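PDB 2VWQ: glucose 1-dehydrogenase from Haloferax mediterranei, which catalyses the zinc-dependent oxidation of D-glucose and several other aldose sugars, using NADP(+) or, less favourably, NAD(+) as electron acceptor. Local coordinates for residues 33-38 / 63-68; 5-10 / 55-60. All blocks are in the same frame, centred on the assembly; numbering follows the deposited sequence.

Contact 1: 33-38 / 63-68. With ZN (zinc ion), chain C.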
loop_
_atom_site.group_PDB
_atom_site.type_symbol
_atom_site.label_atom_id
_atom_site.label_comp_id
_atom_site.label_asym_id
_atom_site.label_seq_id
_atom_site.Cartn_x
_atom_site.Cartn_y
_atom_site.Cartn_z
ATOM N N LEU A 33 35.421 -12.885 -4.994
ATOM C CA LEU A 33 36.337 -11.746 -4.887
ATOM C C LEU A 33 36.154 -11.059 -3.533
ATOM O O LEU A 33 37.069 -11.052 -2.712
ATOM C CB LEU A 33 36.160 -10.756 -6.061
ATOM C CG LEU A 33 36.493 -11.316 -7.448
ATOM C CD1 LEU A 33 35.858 -10.461 -8.573
ATOM C CD2 LEU A 33 38.007 -11.437 -7.632
ATOM N N ARG A 34 34.975 -10.479 -3.322
ATOM C CA ARG A 34 34.629 -9.781 -2.084
ATOM C C ARG A 34 33.206 -10.083 -1.681
ATOM O O ARG A 34 32.327 -10.295 -2.531
ATOM C CB ARG A 34 34.770 -8.264 -2.236
ATOM C CG ARG A 34 36.186 -7.811 -2.487
ATOM C CD ARG A 34 36.275 -6.355 -2.865
ATOM N NE ARG A 34 37.673 -5.926 -2.903
ATOM C CZ ARG A 34 38.090 -4.658 -2.840
ATOM N NH1 ARG A 34 37.228 -3.652 -2.785
ATOM N NH2 ARG A 34 39.386 -4.389 -2.841
ATOM N N VAL A 35 32.986 -10.102 -0.371
ATOM C CA VAL A 35 31.687 -10.328 0.197
ATOM C C VAL A 35 31.417 -9.258 1.240
ATOM O O VAL A 35 32.239 -9.036 2.135
ATOM C CB VAL A 35 31.574 -11.747 0.838
ATOM C CG1 VAL A 35 30.187 -11.951 1.426
ATOM C CG2 VAL A 35 31.857 -12.837 -0.208
ATOM N N GLY A 36 30.266 -8.598 1.134
ATOM C CA GLY A 36 29.893 -7.548 2.090
ATOM C C GLY A 36 29.288 -8.147 3.347
ATOM O O GLY A 36 28.829 -9.279 3.335
ATOM N N VAL A 37 29.309 -7.389 4.437
ATOM C CA VAL A 37 28.681 -7.793 5.695
ATOM C C VAL A 37 27.517 -6.840 5.906
ATOM O O VAL A 37 27.712 -5.644 5.776
ATOM C CB VAL A 37 29.676 -7.636 6.883
ATOM C CG1 VAL A 37 29.012 -7.976 8.233
ATOM C CG2 VAL A 37 30.925 -8.479 6.677
ATOM N N ASP A 38 26.302 -7.326 6.187
ATOM C CA ASP A 38 25.272 -6.418 6.730
ATOM C C ASP A 38 24.655 -6.927 8.055
ATOM O O ASP A 38 25.138 -7.915 8.634
ATOM C CB ASP A 38 24.235 -5.906 5.671
ATOM C CG ASP A 38 23.078 -6.853 5.407
ATOM O OD1 ASP A 38 22.901 -7.863 6.074
ATOM O OD2 ASP A 38 22.323 -6.582 4.469
ATOM N N HIS A 63 25.765 -12.883 2.075
ATOM C CA HIS A 63 24.815 -12.937 0.963
ATOM C C HIS A 63 25.022 -11.866 -0.107
ATOM O O HIS A 63 24.311 -11.859 -1.104
ATOM C CB HIS A 63 23.375 -12.892 1.483
ATOM C CG HIS A 63 22.978 -11.576 2.086
ATOM N ND1 HIS A 63 23.155 -11.294 3.417
ATOM C CD2 HIS A 63 22.391 -10.481 1.548
ATOM C CE1 HIS A 63 22.714 -10.073 3.672
ATOM N NE2 HIS A 63 22.223 -9.566 2.560
ATOM N N GLU A 64 25.991 -10.982 0.109
ATOM C CA GLU A 64 26.298 -9.889 -0.791
ATOM C C GLU A 64 27.652 -10.173 -1.419
ATOM O O GLU A 64 28.682 -9.848 -0.842
ATOM C CB GLU A 64 26.370 -8.566 -0.003
ATOM C CG GLU A 64 25.141 -8.262 0.790
ATOM C CD GLU A 64 25.220 -6.967 1.578
ATOM O OE1 GLU A 64 26.333 -6.437 1.777
ATOM O OE2 GLU A 64 24.151 -6.469 2.011
ATOM N N ALA A 65 27.673 -10.775 -2.596
ATOM C CA ALA A 65 28.936 -11.219 -3.156
ATOM C C ALA A 65 29.162 -10.767 -4.587
ATOM O O ALA A 65 28.220 -10.482 -5.331
ATOM C CB ALA A 65 29.018 -12.728 -3.081
ATOM N N VAL A 66 30.438 -10.716 -4.946
ATOM C CA VAL A 66 30.884 -10.547 -6.305
ATOM C C VAL A 66 32.033 -11.526 -6.489
ATOM O O VAL A 66 32.823 -11.738 -5.575
ATOM C CB VAL A 66 31.297 -9.089 -6.617
ATOM C CG1 VAL A 66 32.438 -8.601 -5.693
ATOM C CG2 VAL A 66 31.659 -8.940 -8.118
ATOM N N GLY A 67 32.078 -12.157 -7.658
ATOM C CA GLY A 67 33.091 -13.133 -7.975
ATOM C C GLY A 67 33.387 -13.181 -9.454
ATOM O O GLY A 67 32.761 -12.476 -10.232
ATOM N N VAL A 68 34.355 -14.012 -9.823
ATOM C CA VAL A 68 34.741 -14.227 -11.229
ATOM C C VAL A 68 34.503 -15.688 -11.615
ATOM O O VAL A 68 34.822 -16.599 -10.855
ATOM C CB VAL A 68 36.211 -13.806 -11.513
ATOM C CG1 VAL A 68 37.169 -14.421 -10.510
ATOM C CG2 VAL A 68 36.594 -14.169 -12.944
HETATM ZN ZN ZN C . 22.146 -7.563 1.773
HETATM O O HOH W 1 26.384 -10.460 3.488
HETATM O O HOH W 2 20.788 -7.313 2.789
#
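Val35 and Ala65 form the apolar centre, CG2 of the valine lying 4.0 Å from CB of the alanine on a face where Met124 and Tyr123 add further packing. On the other face CB of Arg34 meets CG1 of Val66, while the extended arginine chain leads off to a salt bridge with Glu353. Leu33 lies against the backbone of Gly67 on the partner strand: CD1 rests 3.8 Å from Gly67 C, and CD2 approaches Val68. The strands run antiparallel, with a classic beta bulge in which Leu33 and Arg34 both face Val66. Val66 O receives the N-H of Leu33 at 2.9 Å on a lone pair and, more weakly, that of Arg34. Beyond the Gly36 N to Glu64 O bond the strands part, and water 1 bridges Gly36 O and His63 N.

At the polar end, zinc is held by NE2 of His63 at 2.2 Å and by OE2 of Glu64 at 2.3 Å. Glu64 CG lies 3.5 Å above one face of the imidazole, and its chain, extended beyond CG (chi2 179°), carries OE2 to the metal while OE1 forms a salt bridge with Lys349. Asp38 OD1 sits in the ring plane, 3.3 Å from His63 CE1, and accepts the N-H of Thr40; OD2 is 2.9 Å from zinc, longer than the two bonds above, although Asp38 is an established zinc ligand. The Asp38 and Glu64 carboxylates are turned 78° apart. Glu150 adds a further protein ligand in what is the catalytic zinc site of the zinc-containing alcohol dehydrogenase family, built on strand ends of the GroES-like domain.

Contact 2: 5-10 / 55-60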
loop_
_atom_site.group_PDB
_atom_site.type_symbol
_atom_site.label_atom_id
_atom_site.label_comp_id
_atom_site.label_asym_id
_atom_site.label_seq_id
_atom_site.Cartn_x
_atom_site.Cartn_y
_atom_site.Cartn_z
ATOM N N ALA A 5 32.264 -19.138 8.775
ATOM C CA ALA A 5 31.041 -19.759 9.215
ATOM C C ALA A 5 30.789 -19.449 10.670
ATOM O O ALA A 5 31.720 -19.144 11.420
ATOM C CB ALA A 5 31.135 -21.263 9.039
ATOM N N VAL A 6 29.521 -19.547 11.055
ATOM C CA VAL A 6 29.146 -19.661 12.452
ATOM C C VAL A 6 28.780 -21.129 12.717
ATOM O O VAL A 6 27.971 -21.715 11.978
ATOM C CB VAL A 6 27.982 -18.721 12.818
ATOM C CG1 VAL A 6 26.673 -19.185 12.186
ATOM C CG2 VAL A 6 27.841 -18.629 14.335
ATOM N N LYS A 7 29.415 -21.718 13.735
ATOM C CA LYS A 7 29.164 -23.117 14.151
ATOM C C LYS A 7 28.033 -23.161 15.166
ATOM O O LYS A 7 27.843 -22.204 15.919
ATOM C CB LYS A 7 30.417 -23.744 14.767
ATOM C CG LYS A 7 31.333 -24.419 13.767
ATOM C CD LYS A 7 32.688 -24.784 14.382
ATOM C CE LYS A 7 33.472 -25.738 13.472
ATOM N NZ LYS A 7 34.956 -25.572 13.576
ATOM N N ARG A 8 27.299 -24.277 15.186
ATOM C CA ARG A 8 26.091 -24.421 16.023
ATOM C C ARG A 8 26.373 -24.166 17.514
ATOM O O ARG A 8 27.315 -24.728 18.089
ATOM C CB ARG A 8 25.440 -25.802 15.831
ATOM C CG ARG A 8 23.905 -25.781 15.931
ATOM C CD ARG A 8 23.276 -27.181 15.755
ATOM N NE ARG A 8 22.887 -27.505 14.372
ATOM C CZ ARG A 8 21.807 -27.029 13.741
ATOM N NH1 ARG A 8 20.984 -26.167 14.340
ATOM N NH2 ARG A 8 21.546 -27.409 12.489
ATOM N N GLY A 9 25.563 -23.289 18.109
ATOM C CA GLY A 9 25.727 -22.873 19.500
ATOM C C GLY A 9 27.061 -22.219 19.824
ATOM O O GLY A 9 27.639 -22.475 20.882
ATOM N N GLU A 10 27.553 -21.374 18.918
ATOM C CA GLU A 10 28.809 -20.653 19.129
ATOM C C GLU A 10 28.588 -19.144 18.938
ATOM O O GLU A 10 27.632 -18.728 18.285
ATOM C CB GLU A 10 29.879 -21.201 18.190
ATOM C CG GLU A 10 31.283 -21.251 18.778
ATOM C CD GLU A 10 32.148 -22.344 18.148
ATOM O OE1 GLU A 10 31.859 -23.545 18.386
ATOM O OE2 GLU A 10 33.121 -22.003 17.430
ATOM N N GLY A 55 20.954 -30.858 8.868
ATOM C CA GLY A 55 22.010 -31.858 9.011
ATOM C C GLY A 55 23.424 -31.310 8.996
ATOM O O GLY A 55 24.383 -32.078 8.869
ATOM N N GLU A 56 23.562 -29.990 9.133
ATOM C CA GLU A 56 24.868 -29.331 9.084
ATOM C C GLU A 56 25.188 -28.720 10.449
ATOM O O GLU A 56 24.297 -28.250 11.158
ATOM C CB GLU A 56 24.874 -28.261 7.988
ATOM C CG GLU A 56 24.943 -28.813 6.548
ATOM C CD GLU A 56 26.362 -28.913 6.012
ATOM O OE1 GLU A 56 27.301 -29.126 6.815
ATOM O OE2 GLU A 56 26.544 -28.779 4.786
ATOM N N ASP A 57 26.465 -28.735 10.816
ATOM C CA ASP A 57 26.904 -28.183 12.108
ATOM C C ASP A 57 27.244 -26.681 12.046
ATOM O O ASP A 57 27.605 -26.092 13.069
ATOM C CB ASP A 57 28.114 -28.976 12.657
ATOM C CG ASP A 57 29.356 -28.871 11.767
ATOM O OD1 ASP A 57 30.436 -28.513 12.287
ATOM O OD2 ASP A 57 29.251 -29.144 10.551
ATOM N N HIS A 58 27.117 -26.073 10.862
ATOM C CA HIS A 58 27.534 -24.691 10.647
ATOM C C HIS A 58 26.738 -23.988 9.533
ATOM O O HIS A 58 25.991 -24.628 8.784
ATOM C CB HIS A 58 29.010 -24.679 10.292
ATOM C CG HIS A 58 29.298 -25.247 8.942
ATOM N ND1 HIS A 58 29.289 -26.600 8.690
ATOM C CD2 HIS A 58 29.565 -24.643 7.759
ATOM C CE1 HIS A 58 29.572 -26.809 7.415
ATOM N NE2 HIS A 58 29.743 -25.637 6.827
ATOM N N LEU A 59 26.896 -22.664 9.446
ATOM C CA LEU A 59 26.383 -21.875 8.315
ATOM C C LEU A 59 27.491 -20.958 7.799
ATOM O O LEU A 59 28.042 -20.139 8.552
ATOM C CB LEU A 59 25.145 -21.071 8.716
ATOM C CG LEU A 59 24.448 -20.124 7.709
ATOM C CD1 LEU A 59 23.784 -20.845 6.558
ATOM C CD2 LEU A 59 23.406 -19.281 8.445
ATOM N N VAL A 60 27.855 -21.139 6.528
ATOM C CA VAL A 60 28.728 -20.188 5.848
ATOM C C VAL A 60 27.946 -18.881 5.696
ATOM O O VAL A 60 26.819 -18.873 5.197
ATOM C CB VAL A 60 29.188 -20.735 4.502
ATOM C CG1 VAL A 60 30.035 -19.696 3.715
ATOM C CG2 VAL A 60 29.979 -22.053 4.731
#
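Strand 58-60 forms one edge of a small antiparallel three-stranded sheet, pairing with Ala5, Val6 and Lys7 of the central strand 2-7, whose other neighbour is strand 14-17. Val6 and Leu59 make the hydrogen-bonded pair: Leu59 N gives its hydrogen to Val6 O at 2.9 Å, and Val6 N returns one to Leu59 O at 3.0 Å. Their side chains share a face, where Val6 CG1 lies alongside Leu59 CB and where Phe52 and Pro53 add further cover. The non-hydrogen-bonded pairs Ala5-Val60 and Lys7-His58 bring their CA atoms close, and Ala5 CA comes within 3.1 Å of Leu59 O in a CA-H...O contact.

On the face of Ala5 and Lys7, the imidazole of His58 is set by its first torsion (chi1 70°), which places CG between the backbone N and the carbonyl carbon. CD2 of the ring then meets Ala5 CB at 3.9 Å. ND1 donates to Asp57 OD2, which lies in the ring plane although the ring approaches it from above the carboxylate plane. NE2 is hydrogen-bonded to Lys18 NZ, which gives both nitrogens of this buried ring a partner, and the ring also stacks with that of His121. CG of Lys7 passes His58 CB, but the rest of the chain leads away, and NZ remains 5.5 Å from Asp57 OD1.

Strand 2-7 ends in a type II beta turn from Lys7 to Glu10, with Gly9 at positive phi. Arg8 prolongs the pairing, its N bonded to Asp57 O at 2.8 Å. Its side chain bends at chi3 (-93°), returning the guanidinium to the other segment, where NH2 donates to Glu56 O at 3.2 Å.

Segments 55-60 and 63-68 follow closely in sequence, yet the centres of contacts 1 and 2 lie about 20 Å apart, and their strands belong to different sheets. Both are antiparallel pairings. Contact 1 is buried, about 12 Å from the centre of the chain, and passes from valine, alanine and leucine packing to acidic groups and a histidine gathered about a metal. Contact 2 lies farther out, about 23 Å from that centre, and is only partly buried: its strand residues are mostly buried, whereas the turn is exposed, with Arg8 binding backbone oxygen. Each uses a histidine differently: His63 coordinates zinc, whereas His58 is held by hydrogen bonds and a ring stack.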